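Local atomic coordinates of cellobiose 2-epimerase (Spirochaeta thermophila DSM 6192, PDB entry 5ZIG), a protein that probably catalyses the reversible epimerisation of cellobiose to 4-O-beta-D-glucopyranosyl-D-mannose. Residues L7-L11 and L338-C342; A83-Y87 and L129-H133; M217-I221 and S264-Y269; P230-L234 and P283-E287. All coordinates share one frame; numbering follows the deposited sequence.

Contact 1 of 4, residues L7-L11 and L338-C342; sequences LRPTL and LDHAC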
loop_
_atom_site.group_PDB
_atom_site.type_symbol
_atom_site.label_atom_id
_atom_site.label_comp_id
_atom_site.label_asym_id
_atom_site.label_seq_id
_atom_site.Cartn_x
_atom_site.Cartn_y
_atom_site.Cartn_z
ATOM N N LEU A 7 16.697 8.331 -22.475
ATOM C CA LEU A 7 16.019 8.187 -21.199
ATOM C C LEU A 7 16.920 8.541 -20.024
ATOM O O LEU A 7 16.408 8.795 -18.921
ATOM C CB LEU A 7 15.483 6.759 -21.052
ATOM C CG LEU A 7 14.037 6.616 -21.543
ATOM C CD1 LEU A 7 13.615 5.141 -21.647
ATOM C CD2 LEU A 7 13.088 7.399 -20.622
ATOM N N ARG A 8 18.242 8.602 -20.242
ATOM C CA ARG A 8 19.148 8.728 -19.102
ATOM C C ARG A 8 19.040 10.085 -18.417
ATOM O O ARG A 8 18.877 10.117 -17.184
ATOM C CB ARG A 8 20.583 8.393 -19.526
ATOM C CG ARG A 8 20.920 6.951 -19.228
ATOM C CD ARG A 8 22.360 6.582 -19.485
ATOM N NE ARG A 8 22.545 5.180 -19.149
ATOM C CZ ARG A 8 22.997 4.745 -17.977
ATOM N NH1 ARG A 8 23.321 5.608 -17.020
ATOM N NH2 ARG A 8 23.134 3.442 -17.768
ATOM N N PRO A 9 19.091 11.224 -19.116
ATOM C CA PRO A 9 18.879 12.492 -18.394
ATOM C C PRO A 9 17.480 12.620 -17.789
ATOM O O PRO A 9 17.339 13.224 -16.721
ATOM C CB PRO A 9 19.169 13.569 -19.458
ATOM C CG PRO A 9 19.152 12.864 -20.769
ATOM C CD PRO A 9 19.484 11.440 -20.521
ATOM N N THR A 10 16.444 12.068 -18.431
ATOM C CA THR A 10 15.102 12.085 -17.848
ATOM C C THR A 10 15.059 11.325 -16.521
ATOM O O THR A 10 14.457 11.792 -15.544
ATOM C CB THR A 10 14.099 11.476 -18.830
ATOM O OG1 THR A 10 14.468 11.826 -20.171
ATOM C CG2 THR A 10 12.681 11.962 -18.548
ATOM N N LEU A 11 15.693 10.147 -16.469
ATOM C CA LEU A 11 15.672 9.357 -15.243
ATOM C C LEU A 11 16.439 10.057 -14.128
ATOM O O LEU A 11 15.989 10.072 -12.977
ATOM C CB LEU A 11 16.243 7.960 -15.504
ATOM C CG LEU A 11 15.412 7.063 -16.426
ATOM C CD1 LEU A 11 16.138 5.742 -16.705
ATOM C CD2 LEU A 11 14.024 6.794 -15.834
ATOM N N LEU A 338 9.217 2.577 -19.146
ATOM C CA LEU A 338 9.829 3.756 -18.545
ATOM C C LEU A 338 9.185 5.044 -19.060
ATOM O O LEU A 338 9.020 6.003 -18.298
ATOM C CB LEU A 338 11.335 3.764 -18.815
ATOM C CG LEU A 338 12.169 2.656 -18.162
ATOM C CD1 LEU A 338 13.653 2.796 -18.482
ATOM C CD2 LEU A 338 11.927 2.625 -16.644
ATOM N N ASP A 339 8.840 5.090 -20.356
ATOM C CA ASP A 339 8.096 6.228 -20.891
ATOM C C ASP A 339 6.832 6.464 -20.073
ATOM O O ASP A 339 6.503 7.603 -19.708
ATOM C CB ASP A 339 7.721 5.988 -22.362
ATOM C CG ASP A 339 8.933 5.927 -23.301
ATOM O OD1 ASP A 339 9.957 6.569 -23.010
ATOM O OD2 ASP A 339 8.859 5.230 -24.336
ATOM N N HIS A 340 6.129 5.378 -19.773
ATOM C CA HIS A 340 4.890 5.449 -19.018
ATOM C C HIS A 340 5.139 5.982 -17.608
ATOM O O HIS A 340 4.515 6.961 -17.187
ATOM C CB HIS A 340 4.242 4.056 -19.021
ATOM C CG HIS A 340 3.732 3.636 -20.375
ATOM N ND1 HIS A 340 3.159 4.523 -21.269
ATOM C CD2 HIS A 340 3.704 2.426 -20.984
ATOM C CE1 HIS A 340 2.792 3.873 -22.361
ATOM N NE2 HIS A 340 3.107 2.598 -22.211
ATOM N N ALA A 341 6.079 5.372 -16.878
ATOM C CA ALA A 341 6.463 5.870 -15.558
ATOM C C ALA A 341 6.770 7.366 -15.592
ATOM O O ALA A 341 6.214 8.144 -14.811
ATOM C CB ALA A 341 7.675 5.107 -15.032
ATOM N N CYS A 342 7.687 7.776 -16.471
ATOM C CA CYS A 342 7.989 9.197 -16.619
ATOM C C CYS A 342 6.717 10.007 -16.845
ATOM O O CYS A 342 6.533 11.060 -16.230
ATOM C CB CYS A 342 8.987 9.423 -17.765
ATOM S SG CYS A 342 10.629 8.584 -17.610
#

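Contact 2 of 4, residues A83-Y87 and L129-H133; sequences AGNAY and LAAYH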
loop_
_atom_site.group_PDB
_atom_site.type_symbol
_atom_site.label_atom_id
_atom_site.label_comp_id
_atom_site.label_asym_id
_atom_site.label_seq_id
_atom_site.Cartn_x
_atom_site.Cartn_y
_atom_site.Cartn_z
ATOM N N ALA A 83 8.756 7.962 14.167
ATOM C CA ALA A 83 8.479 6.532 14.160
ATOM C C ALA A 83 8.171 6.040 15.573
ATOM O O ALA A 83 7.171 5.354 15.794
ATOM C CB ALA A 83 9.650 5.771 13.549
ATOM N N GLY A 84 9.023 6.392 16.537
ATOM C CA GLY A 84 8.755 6.036 17.922
ATOM C C GLY A 84 7.415 6.557 18.401
ATOM O O GLY A 84 6.701 5.871 19.138
ATOM N N ASN A 85 7.052 7.777 17.981
ATOM C CA ASN A 85 5.748 8.319 18.345
ATOM C C ASN A 85 4.640 7.458 17.771
ATOM O O ASN A 85 3.689 7.095 18.472
ATOM C CB ASN A 85 5.598 9.765 17.863
ATOM C CG ASN A 85 4.193 10.311 18.097
ATOM O OD1 ASN A 85 3.526 9.953 19.076
ATOM N ND2 ASN A 85 3.733 11.170 17.202
ATOM N N ALA A 86 4.735 7.134 16.482
ATOM C CA ALA A 86 3.708 6.295 15.887
ATOM C C ALA A 86 3.709 4.907 16.506
ATOM O O ALA A 86 2.650 4.279 16.632
ATOM C CB ALA A 86 3.906 6.214 14.378
ATOM N N TYR A 87 4.873 4.430 16.932
ATOM C CA TYR A 87 4.946 3.085 17.497
ATOM C C TYR A 87 4.267 3.027 18.865
ATOM O O TYR A 87 3.437 2.150 19.113
ATOM C CB TYR A 87 6.402 2.641 17.592
ATOM C CG TYR A 87 6.614 1.318 18.301
ATOM C CD1 TYR A 87 6.277 0.112 17.696
ATOM C CD2 TYR A 87 7.154 1.285 19.575
ATOM C CE1 TYR A 87 6.484 -1.073 18.336
ATOM C CE2 TYR A 87 7.351 0.100 20.237
ATOM C CZ TYR A 87 7.018 -1.075 19.614
ATOM O OH TYR A 87 7.227 -2.255 20.284
ATOM N N LEU A 129 5.392 -2.857 11.757
ATOM C CA LEU A 129 6.200 -3.253 12.907
ATOM C C LEU A 129 7.510 -3.885 12.477
ATOM O O LEU A 129 8.529 -3.727 13.160
ATOM C CB LEU A 129 5.425 -4.230 13.791
ATOM C CG LEU A 129 4.355 -3.617 14.694
ATOM C CD1 LEU A 129 3.242 -4.634 14.937
ATOM C CD2 LEU A 129 4.967 -3.161 16.006
ATOM N N ALA A 130 7.493 -4.620 11.365
ATOM C CA ALA A 130 8.721 -5.169 10.813
ATOM C C ALA A 130 9.653 -4.051 10.360
ATOM O O ALA A 130 10.855 -4.075 10.655
ATOM C CB ALA A 130 8.386 -6.115 9.654
ATOM N N ALA A 131 9.100 -3.038 9.686
ATOM C CA ALA A 131 9.903 -1.888 9.295
ATOM C C ALA A 131 10.490 -1.196 10.514
ATOM O O ALA A 131 11.675 -0.840 10.524
ATOM C CB ALA A 131 9.050 -0.922 8.475
ATOM N N TYR A 132 9.676 -1.025 11.566
ATOM C CA TYR A 132 10.149 -0.355 12.770
ATOM C C TYR A 132 11.272 -1.139 13.425
ATOM O O TYR A 132 12.249 -0.557 13.910
ATOM C CB TYR A 132 9.002 -0.160 13.762
ATOM C CG TYR A 132 9.426 0.645 14.970
ATOM C CD1 TYR A 132 9.933 1.914 14.799
ATOM C CD2 TYR A 132 9.375 0.125 16.266
ATOM C CE1 TYR A 132 10.356 2.661 15.847
ATOM C CE2 TYR A 132 9.796 0.899 17.361
ATOM C CZ TYR A 132 10.284 2.176 17.121
ATOM O OH TYR A 132 10.720 3.020 18.121
ATOM N N HIS A 133 11.136 -2.461 13.472
ATOM C CA HIS A 133 12.180 -3.292 14.062
ATOM C C HIS A 133 13.510 -3.086 13.339
ATOM O O HIS A 133 14.538 -2.809 13.972
ATOM C CB HIS A 133 11.749 -4.758 14.030
ATOM C CG HIS A 133 12.851 -5.710 14.359
ATOM N ND1 HIS A 133 13.222 -5.989 15.654
ATOM C CD2 HIS A 133 13.672 -6.436 13.566
ATOM C CE1 HIS A 133 14.224 -6.851 15.645
ATOM N NE2 HIS A 133 14.510 -7.146 14.392
#

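Contact 3 of 4, residues M217-I221 and S264-Y269; sequences MEHLI and SVELLY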
loop_
_atom_site.group_PDB
_atom_site.type_symbol
_atom_site.label_atom_id
_atom_site.label_comp_id
_atom_site.label_asym_id
_atom_site.label_seq_id
_atom_site.Cartn_x
_atom_site.Cartn_y
_atom_site.Cartn_z
ATOM N N MET A 217 3.146 -17.096 2.101
ATOM C CA MET A 217 3.320 -16.376 0.834
ATOM C C MET A 217 2.982 -17.258 -0.366
ATOM O O MET A 217 2.238 -16.846 -1.261
ATOM C CB MET A 217 4.750 -15.842 0.724
ATOM C CG MET A 217 5.026 -14.666 1.653
ATOM S SD MET A 217 6.785 -14.307 1.835
ATOM C CE MET A 217 7.206 -13.553 0.241
ATOM N N GLU A 218 3.511 -18.484 -0.395
ATOM C CA GLU A 218 3.140 -19.441 -1.432
ATOM C C GLU A 218 1.628 -19.585 -1.532
ATOM O O GLU A 218 1.051 -19.430 -2.612
ATOM C CB GLU A 218 3.773 -20.802 -1.132
ATOM C CG GLU A 218 5.309 -20.804 -1.032
ATOM C CD GLU A 218 5.890 -22.222 -0.959
ATOM O OE1 GLU A 218 5.479 -22.971 -0.047
ATOM O OE2 GLU A 218 6.777 -22.576 -1.760
ATOM N N HIS A 219 0.975 -19.885 -0.399
ATOM C CA HIS A 219 -0.479 -19.982 -0.384
ATOM C C HIS A 219 -1.116 -18.759 -1.044
ATOM O O HIS A 219 -1.993 -18.885 -1.905
ATOM C CB HIS A 219 -0.983 -20.108 1.054
ATOM C CG HIS A 219 -2.471 -20.169 1.156
ATOM N ND1 HIS A 219 -3.222 -21.128 0.508
ATOM C CD2 HIS A 219 -3.350 -19.400 1.836
ATOM C CE1 HIS A 219 -4.502 -20.948 0.791
ATOM N NE2 HIS A 219 -4.607 -19.906 1.595
ATOM N N LEU A 220 -0.671 -17.562 -0.647
ATOM C CA LEU A 220 -1.255 -16.325 -1.177
ATOM C C LEU A 220 -1.060 -16.221 -2.685
ATOM O O LEU A 220 -1.964 -15.781 -3.408
ATOM C CB LEU A 220 -0.654 -15.114 -0.455
ATOM C CG LEU A 220 -1.315 -14.839 0.903
ATOM C CD1 LEU A 220 -0.481 -13.962 1.810
ATOM C CD2 LEU A 220 -2.712 -14.253 0.707
ATOM N N ILE A 221 0.108 -16.636 -3.183
ATOM C CA ILE A 221 0.361 -16.557 -4.621
ATOM C C ILE A 221 -0.619 -17.443 -5.379
ATOM O O ILE A 221 -1.165 -17.041 -6.416
ATOM C CB ILE A 221 1.831 -16.909 -4.938
ATOM C CG1 ILE A 221 2.749 -15.780 -4.467
ATOM C CG2 ILE A 221 2.025 -17.059 -6.430
ATOM C CD1 ILE A 221 3.918 -16.211 -3.654
ATOM N N SER A 264 7.131 -10.730 -3.962
ATOM C CA SER A 264 6.980 -11.984 -3.230
ATOM C C SER A 264 7.588 -13.161 -3.993
ATOM O O SER A 264 8.271 -14.010 -3.400
ATOM C CB SER A 264 5.505 -12.233 -2.924
ATOM O OG SER A 264 4.741 -12.256 -4.114
ATOM N N VAL A 265 7.352 -13.232 -5.310
ATOM C CA VAL A 265 7.875 -14.345 -6.111
ATOM C C VAL A 265 9.386 -14.213 -6.304
ATOM O O VAL A 265 10.096 -15.223 -6.453
ATOM C CB VAL A 265 7.112 -14.462 -7.446
ATOM C CG1 VAL A 265 7.734 -15.544 -8.385
ATOM C CG2 VAL A 265 5.676 -14.810 -7.202
ATOM N N GLU A 266 9.915 -12.990 -6.259
ATOM C CA GLU A 266 11.362 -12.818 -6.205
ATOM C C GLU A 266 11.929 -13.290 -4.863
ATOM O O GLU A 266 12.955 -13.981 -4.823
ATOM C CB GLU A 266 11.727 -11.356 -6.476
ATOM C CG GLU A 266 13.225 -11.126 -6.637
ATOM C CD GLU A 266 13.553 -9.903 -7.494
ATOM O OE1 GLU A 266 14.748 -9.552 -7.584
ATOM O OE2 GLU A 266 12.628 -9.301 -8.085
ATOM N N LEU A 267 11.271 -12.944 -3.753
ATOM C CA LEU A 267 11.743 -13.448 -2.470
ATOM C C LEU A 267 11.694 -14.971 -2.419
ATOM O O LEU A 267 12.505 -15.596 -1.728
ATOM C CB LEU A 267 10.914 -12.852 -1.332
ATOM C CG LEU A 267 11.215 -11.406 -0.957
ATOM C CD1 LEU A 267 10.133 -10.908 -0.007
ATOM C CD2 LEU A 267 12.613 -11.286 -0.338
ATOM N N LEU A 268 10.761 -15.590 -3.143
ATOM C CA LEU A 268 10.647 -17.043 -3.090
ATOM C C LEU A 268 11.658 -17.730 -4.014
ATOM O O LEU A 268 12.318 -18.698 -3.615
ATOM C CB LEU A 268 9.215 -17.463 -3.441
ATOM C CG LEU A 268 8.194 -17.750 -2.330
ATOM C CD1 LEU A 268 8.192 -16.683 -1.265
ATOM C CD2 LEU A 268 6.839 -17.836 -2.944
ATOM N N TYR A 269 11.791 -17.262 -5.252
ATOM C CA TYR A 269 12.609 -17.959 -6.238
ATOM C C TYR A 269 13.770 -17.142 -6.782
ATOM O O TYR A 269 14.489 -17.642 -7.647
ATOM C CB TYR A 269 11.752 -18.423 -7.421
ATOM C CG TYR A 269 10.528 -19.177 -7.009
ATOM C CD1 TYR A 269 10.620 -20.470 -6.499
ATOM C CD2 TYR A 269 9.271 -18.600 -7.122
ATOM C CE1 TYR A 269 9.485 -21.165 -6.119
ATOM C CE2 TYR A 269 8.135 -19.284 -6.748
ATOM C CZ TYR A 269 8.243 -20.569 -6.247
ATOM O OH TYR A 269 7.101 -21.248 -5.871
#

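Contact 4 of 4, residues P230-L234 and P283-E287; sequences PSSHL and PVMEE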
loop_
_atom_site.group_PDB
_atom_site.type_symbol
_atom_site.label_atom_id
_atom_site.label_comp_id
_atom_site.label_asym_id
_atom_site.label_seq_id
_atom_site.Cartn_x
_atom_site.Cartn_y
_atom_site.Cartn_z
ATOM N N PRO A 230 -6.935 -14.490 -12.206
ATOM C CA PRO A 230 -6.713 -15.558 -13.201
ATOM C C PRO A 230 -6.410 -15.022 -14.583
ATOM O O PRO A 230 -5.548 -15.570 -15.285
ATOM C CB PRO A 230 -8.029 -16.351 -13.170
ATOM C CG PRO A 230 -9.073 -15.323 -12.741
ATOM C CD PRO A 230 -8.352 -14.403 -11.783
ATOM N N SER A 231 -7.094 -13.954 -14.987
ATOM C CA SER A 231 -6.957 -13.369 -16.310
ATOM C C SER A 231 -6.067 -12.113 -16.208
ATOM O O SER A 231 -4.963 -12.227 -15.670
ATOM C CB SER A 231 -8.338 -13.121 -16.911
ATOM O OG SER A 231 -8.872 -11.900 -16.427
ATOM N N SER A 232 -6.516 -10.941 -16.664
ATOM C CA SER A 232 -5.674 -9.748 -16.699
ATOM C C SER A 232 -6.155 -8.627 -15.785
ATOM O O SER A 232 -5.540 -7.550 -15.771
ATOM C CB SER A 232 -5.557 -9.217 -18.133
ATOM O OG SER A 232 -6.714 -8.500 -18.526
ATOM N N HIS A 233 -7.218 -8.847 -15.019
ATOM C CA HIS A 233 -7.634 -7.924 -13.977
ATOM C C HIS A 233 -7.872 -8.692 -12.685
ATOM O O HIS A 233 -8.248 -9.868 -12.693
ATOM C CB HIS A 233 -8.892 -7.158 -14.380
ATOM C CG HIS A 233 -8.743 -6.401 -15.664
ATOM N ND1 HIS A 233 -8.206 -5.132 -15.720
ATOM C CD2 HIS A 233 -9.050 -6.738 -16.940
ATOM C CE1 HIS A 233 -8.195 -4.717 -16.975
ATOM N NE2 HIS A 233 -8.701 -5.673 -17.735
ATOM N N LEU A 234 -7.634 -8.011 -11.573
ATOM C CA LEU A 234 -7.846 -8.595 -10.265
ATOM C C LEU A 234 -9.308 -8.433 -9.899
ATOM O O LEU A 234 -9.796 -7.299 -9.806
ATOM C CB LEU A 234 -6.979 -7.912 -9.222
ATOM C CG LEU A 234 -5.564 -8.385 -8.996
ATOM C CD1 LEU A 234 -4.769 -8.266 -10.297
ATOM C CD2 LEU A 234 -4.996 -7.512 -7.901
ATOM N N PRO A 283 0.277 -9.695 -19.286
ATOM C CA PRO A 283 -0.961 -9.108 -19.817
ATOM C C PRO A 283 -1.652 -8.157 -18.854
ATOM O O PRO A 283 -2.345 -7.249 -19.315
ATOM C CB PRO A 283 -1.825 -10.336 -20.124
ATOM C CG PRO A 283 -1.294 -11.382 -19.258
ATOM C CD PRO A 283 0.169 -11.162 -19.201
ATOM N N VAL A 284 -1.500 -8.343 -17.540
ATOM C CA VAL A 284 -2.018 -7.359 -16.591
ATOM C C VAL A 284 -1.306 -6.027 -16.792
ATOM O O VAL A 284 -1.932 -4.962 -16.813
ATOM C CB VAL A 284 -1.869 -7.885 -15.148
ATOM C CG1 VAL A 284 -2.298 -6.836 -14.112
ATOM C CG2 VAL A 284 -2.684 -9.148 -14.960
ATOM N N MET A 285 0.011 -6.076 -16.978
ATOM C CA MET A 285 0.795 -4.870 -17.217
ATOM C C MET A 285 0.444 -4.222 -18.551
ATOM O O MET A 285 0.318 -2.993 -18.633
ATOM C CB MET A 285 2.286 -5.204 -17.177
ATOM C CG MET A 285 2.922 -5.102 -15.815
ATOM S SD MET A 285 2.598 -3.510 -15.037
ATOM C CE MET A 285 2.965 -2.347 -16.352
ATOM N N GLU A 286 0.297 -5.036 -19.606
ATOM C CA GLU A 286 -0.087 -4.519 -20.917
ATOM C C GLU A 286 -1.465 -3.866 -20.882
ATOM O O GLU A 286 -1.679 -2.824 -21.515
ATOM C CB GLU A 286 -0.045 -5.640 -21.958
ATOM C CG GLU A 286 1.341 -5.896 -22.485
ATOM C CD GLU A 286 1.581 -7.349 -22.912
ATOM O OE1 GLU A 286 0.803 -8.257 -22.515
ATOM O OE2 GLU A 286 2.579 -7.571 -23.636
ATOM N N GLU A 287 -2.412 -4.465 -20.152
ATOM C CA GLU A 287 -3.720 -3.840 -19.950
ATOM C C GLU A 287 -3.595 -2.460 -19.308
ATOM O O GLU A 287 -4.363 -1.546 -19.628
ATOM C CB GLU A 287 -4.592 -4.733 -19.068
ATOM C CG GLU A 287 -5.059 -6.008 -19.716
ATOM C CD GLU A 287 -6.450 -5.879 -20.269
ATOM O OE1 GLU A 287 -6.806 -4.759 -20.701
ATOM O OE2 GLU A 287 -7.187 -6.890 -20.256
#

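Contact 1 of 4, residues L7-L11 and L338-C342
Leu338 meets both leucines of residues 7-11. Its CB and CD1 lie against Leu7 CD1, with 3.9 Å from Leu338 CB to Leu7 CD1. Leu338 and Leu7 approach at a slant, so one methyl of Leu7 rests on the flank of the other chain. Leu338 CD1 also reaches Leu11 CD1, 4.2 Å away. The CG of Leu338 is anti to its carbonyl carbon (chi1 -66°), and with chi2 near 180° this carries CD1 toward Leu7 and Leu11. Ile400 of helix 384-402 touches Leu338 and Leu11 alike and joins their apolar cluster.

Asp339 starts out pointing away from residues 7-11, but its carboxylate swings back. OD1 of Asp339 ends 4.0 Å from Leu7 CD2, and the two side chains cross at about a right angle. A carboxylate oxygen here rests against a methyl group, with no hydrogen bond between the segments.

The two helices run in the same general direction, with segment axes 33° apart and 11.4 Å at closest approach. Helices 7-31 and 336-352 both belong to the outer layer of the (alpha/alpha)6 barrel expected of this family. Here the first helix of the chain meets a late one, and the ring is closed.

Ala341 packs on helix 315-332, as does His340, which also touches helix 275-294. Cys342 turns back to residues 7-11. Its SG lies among three carbons: Leu7 CD2, 4.1 Å from SG, Thr10 CG2 and Leu11 CD2. Thr10 offers its methyl here, while its OG1 makes a weak hydrogen bond to Thr6 O.

Contact 2 of 4, residues A83-Y87 and L129-H133
Tyr87 and Tyr132 lay their rings over each other as an offset stack. The ring centroids are 4.4 Å apart and the planes are tilted by 25°. The long axes of the two side chains cross at about a right angle. The rings overlap face on face but shifted, with CE2 of Tyr132 over the rim of the Tyr87 ring, 3.3 Å from Tyr87 CG. In return, Tyr87 CB stands over a face of the Tyr132 ring and makes a CH-pi contact, 4.0 Å from the ring centroid. Tyr87 CG is anti to the backbone N (chi1 174°), which carries the ring across toward the other helix.

Segments 83-87 and 129-133 run roughly antiparallel, with 138° between their directions. They lie on helices 77-94 and 119-136, an outer and an inner helix of the (alpha/alpha)6 barrel, and all five touching residues are buried.

The in-plane edge of the Tyr87 ring is met by Leu129, whose CD2 is 3.5 Å from Tyr87 CE1. The hydroxyl end of the Tyr132 side chain reaches the backbone of helix 77-94, with Tyr132 OH 3.6 Å from Gly84 CA. Ala83 CB comes obliquely to the Tyr132 ring, 3.9 Å from Tyr132 CE1. The hydroxyl of Tyr87 points beyond the pair and is hydrogen-bonded to OE2 of Glu140. Ala141 of helix 139-156 touches both tyrosines and Leu129.

Contact 3 of 4, residues M217-I221 and S264-Y269
Leu268 is the main bump on residues 264-269, and it fills a hollow made by Met217, Glu218 and Ile221. Its two methyls diverge, CD1 to Met217 and CD2 to Ile221 and Glu218. Leu268 CD1 rests on the methyl of Met217, 3.6 Å from CE. Leu268 CD2 meets Ile221 CD1 tip to tip at 3.4 Å, tighter than usual for two carbons. The same CD2 lies 3.8 Å from Glu218 CG, so the aliphatic part of Glu218 closes the outer side of the hollow.

Met217 is the answering bump. Its chain bends at the last torsion (chi3 73°), which tucks CE down among Ser264, Leu267 and Leu268. Met217 CE is 3.8 Å from Ser264 CB and also touches Leu267 CD1. Ile221 fits beside it, in the groove between Ser264, Val265 and Leu268, with CG1 4.1 Å from Val265 CG2. The OG of Ser264 borders this groove but is hydrogen-bonded to Leu261 O within its own helix. Trimming Ile221 to an alanine would probably open a gap beside Val265 and leave Leu268 CD2 without its methyl partner.

The segment axes approach to 10.6 Å, with 131° between their directions. They pair helix 211-228, on the outside of the (alpha/alpha)6 barrel, with inner helix 251-269. Inner helix 191-208 touches Met217 and Ser264 through Ser202, while Trp276 of outer helix 275-294 touches Ile221.

Contact 4 of 4, residues P230-L234 and P283-E287
Ser232 and Glu287 are joined by a hydrogen bond from Ser232 OG to Glu287 OE2. The 2.4 Å between these two atoms is very short, so its exact length is doubtful. Glu287 reaches the serine by bending sharply in mid-chain (chi2 -97°), which lays its carboxylate over the loop. The imidazole of His233 comes to the same carboxylate, with His233 NE2 3.2 Å from Glu287 OE2. The ring and carboxylate planes are 59° apart. Backbone and side chain also meet directly: Val284 CG2 is 3.4 Å from Ser232 O and 3.5 Å from Ser232 CA. The loop and the helix are very close here, with 4.4 Å between the CA atoms of Ser232 and Val284.

The second shell holds the loop in place. Asp254 uses both carboxylate oxygens, OD2 for His233 ND1 and OD1 for the backbone N of Leu234. The bond at ND1 helps fix how the imidazole is turned, with NE2 near Glu287. Glu287 OE1 has a long, weak ion pair with Arg290. With an alanine in place of Glu287, the hydroxyl of Ser232 would probably lose its acceptor and the loop its polar tie to the helix.

The contact is at the surface. Residues 230-234 lie in the loop between helix 211-228 and strand 237-238, laid on outer helix 275-294. Beneath them runs inner helix 251-269, where Leu234 touches Ala257 and Val284 touches Thr258.

In the fold
Contact 2 is the fully buried one, contacts 1 and 3 are partly buried, and contact 4 lies at the surface. Contacts 2 and 3 both join an outer helix to an inner one, yet one uses stacked aromatic rings and the other interlocked aliphatic chains. Contact 1 joins two outer helices by methyls and a sulfur. Contact 4 binds a loop to a helix and is the polar one, with a cross-segment hydrogen bond. Contacts 3 and 4 draw on neighbouring elements: the loop of contact 4 follows helix 211-228, and their segments alternate along the chain. Contact 1 encloses the other three in sequence. Contacts 2 and 4 lie on opposite sides of the centre, about 35 Å between centres.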